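Local atomic coordinates of extracellular solute-binding protein, family 1 (Trichodesmium erythraeum IMS101, PDB entry 6G7N), a protein that binds ferric iron and probably delivers it, as the periplasmic solute-binding component, to an ABC transporter for iron uptake. Residues Asn87-Ser90 and Trp95-Phe98. Residues are numbered along the deposited sequence; the frame is centred on the assembly and turned at random.
Sequences NLRS and WFGF
Ser90 and Trp95 face each other where a loop runs antiparallel to the beginning of strand 96-108, a compact example of a chain returning along the strand it precedes. A single beta bridge joins the two: Arg89 and Phe96 form a non-hydrogen-bonded antiparallel pair with a backbone bond on either side. Ser90 N gives the straighter one, reaching Trp95 O at 2.9 Å with an N-H...O angle of 168°, while Gly97 N reaches Leu88 O at 2.8 Å in a more bent hydrogen bond (140°).

The Trp95 side chain can be followed outward from CB. With CG placed between the backbone N and the carbonyl carbon (chi1 47°), the indole lies against the partner segment. CG and CD2 come under Ser90 CB, which stands 3.8 Å from the centroid of the five-membered ring in a CH-pi contact over the face. CE2 lies 3.7 Å from the same CB, and CZ2 also approaches it. CE3, CZ3 and CH2 pass under Ser90 N, which sits over the ring face 3.6 Å from CZ3; Leu88 O comes at the edge, near the ring plane. NE1 is hydrogen-bonded to Gln67 OE1, which satisfies the indole nitrogen, and Ser90 OG is hydrogen-bonded to Glu92 N.

Arg89 CB meets the Phe96 ring obliquely, 3.8 Å from CD2, and Arg89 NE is hydrogen-bonded to Ile84 O. Phe96 rests on helix 78-83 through Leu80 and Asn81, while Trp95 and Leu88 touch Ile233 of strand 231-239 in the mixed sheet.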
loop_
_atom_site.group_PDB
_atom_site.type_symbol
_atom_site.label_atom_id
_atom_site.label_comp_id
_atom_site.label_asym_id
_atom_site.label_seq_id
_atom_site.Cartn_x
_atom_site.Cartn_y
_atom_site.Cartn_z
ATOM N N ASN A 87 -3.594 -13.525 3.760
ATOM C CA ASN A 87 -3.471 -12.252 4.468
ATOM C C ASN A 87 -3.657 -11.037 3.574
ATOM O O ASN A 87 -3.843 -9.936 4.090
ATOM C CB ASN A 87 -2.145 -12.174 5.233
ATOM C CG ASN A 87 -0.932 -12.314 4.340
ATOM O OD1 ASN A 87 -0.760 -13.369 3.704
ATOM N ND2 ASN A 87 -0.102 -11.274 4.251
ATOM N N LEU A 88 -3.554 -11.211 2.250
ATOM C CA LEU A 88 -3.622 -10.138 1.288
ATOM C C LEU A 88 -4.956 -10.103 0.535
ATOM O O LEU A 88 -5.061 -9.414 -0.488
ATOM C CB LEU A 88 -2.448 -10.216 0.306
ATOM C CG LEU A 88 -1.057 -10.219 0.946
ATOM C CD1 LEU A 88 0.019 -10.268 -0.128
ATOM C CD2 LEU A 88 -0.832 -9.016 1.854
ATOM N N ARG A 89 -5.972 -10.807 1.039
ATOM C CA ARG A 89 -7.307 -10.744 0.432
ATOM C C ARG A 89 -8.359 -10.658 1.534
ATOM O O ARG A 89 -8.177 -11.089 2.676
ATOM C CB ARG A 89 -7.556 -11.931 -0.519
ATOM C CG ARG A 89 -7.128 -13.294 -0.003
ATOM C CD ARG A 89 -7.472 -14.424 -0.993
ATOM N NE ARG A 89 -6.765 -15.680 -0.710
ATOM C CZ ARG A 89 -7.143 -16.583 0.192
ATOM N NH1 ARG A 89 -6.414 -17.702 0.316
ATOM N NH2 ARG A 89 -8.203 -16.393 0.973
ATOM N N SER A 90 -9.505 -10.070 1.168
ATOM C CA SER A 90 -10.612 -9.908 2.108
ATOM C C SER A 90 -11.059 -11.271 2.636
ATOM O O SER A 90 -11.382 -12.148 1.820
ATOM C CB SER A 90 -11.801 -9.350 1.337
ATOM O OG SER A 90 -12.998 -9.362 2.088
ATOM N N TRP A 95 -12.560 -8.285 -2.061
ATOM C CA TRP A 95 -11.462 -7.642 -2.744
ATOM C C TRP A 95 -10.209 -8.463 -2.477
ATOM O O TRP A 95 -10.161 -9.288 -1.566
ATOM C CB TRP A 95 -11.290 -6.156 -2.326
ATOM C CG TRP A 95 -11.321 -5.912 -0.858
ATOM C CD1 TRP A 95 -12.411 -5.447 -0.164
ATOM C CD2 TRP A 95 -10.282 -6.119 0.113
ATOM N NE1 TRP A 95 -12.119 -5.360 1.180
ATOM C CE2 TRP A 95 -10.829 -5.790 1.370
ATOM C CE3 TRP A 95 -8.950 -6.599 0.046
ATOM C CZ2 TRP A 95 -10.106 -5.925 2.541
ATOM C CZ3 TRP A 95 -8.251 -6.741 1.210
ATOM C CH2 TRP A 95 -8.810 -6.404 2.439
ATOM N N PHE A 96 -9.200 -8.166 -3.281
ATOM C CA PHE A 96 -8.001 -9.008 -3.392
ATOM C C PHE A 96 -6.805 -8.129 -3.685
ATOM O O PHE A 96 -6.885 -7.223 -4.508
ATOM C CB PHE A 96 -8.178 -10.000 -4.572
ATOM C CG PHE A 96 -9.398 -10.878 -4.446
ATOM C CD1 PHE A 96 -10.647 -10.411 -4.882
ATOM C CD2 PHE A 96 -9.346 -12.118 -3.818
ATOM C CE1 PHE A 96 -11.790 -11.169 -4.710
ATOM C CE2 PHE A 96 -10.508 -12.865 -3.636
ATOM C CZ PHE A 96 -11.708 -12.382 -4.079
ATOM N N GLY A 97 -5.663 -8.455 -3.071
ATOM C CA GLY A 97 -4.416 -7.806 -3.437
ATOM C C GLY A 97 -3.758 -8.409 -4.666
ATOM O O GLY A 97 -3.717 -9.612 -4.804
ATOM N N PHE A 98 -3.205 -7.515 -5.495
ATOM C CA PHE A 98 -2.493 -7.913 -6.704
ATOM C C PHE A 98 -1.042 -7.461 -6.747
ATOM O O PHE A 98 -0.252 -8.062 -7.471
ATOM C CB PHE A 98 -3.237 -7.479 -7.959
ATOM C CG PHE A 98 -4.600 -8.129 -8.061
ATOM C CD1 PHE A 98 -4.732 -9.443 -8.467
ATOM C CD2 PHE A 98 -5.746 -7.452 -7.709
ATOM C CE1 PHE A 98 -5.973 -10.054 -8.506
ATOM C CE2 PHE A 98 -6.990 -8.068 -7.718
ATOM C CZ PHE A 98 -7.104 -9.363 -8.132
#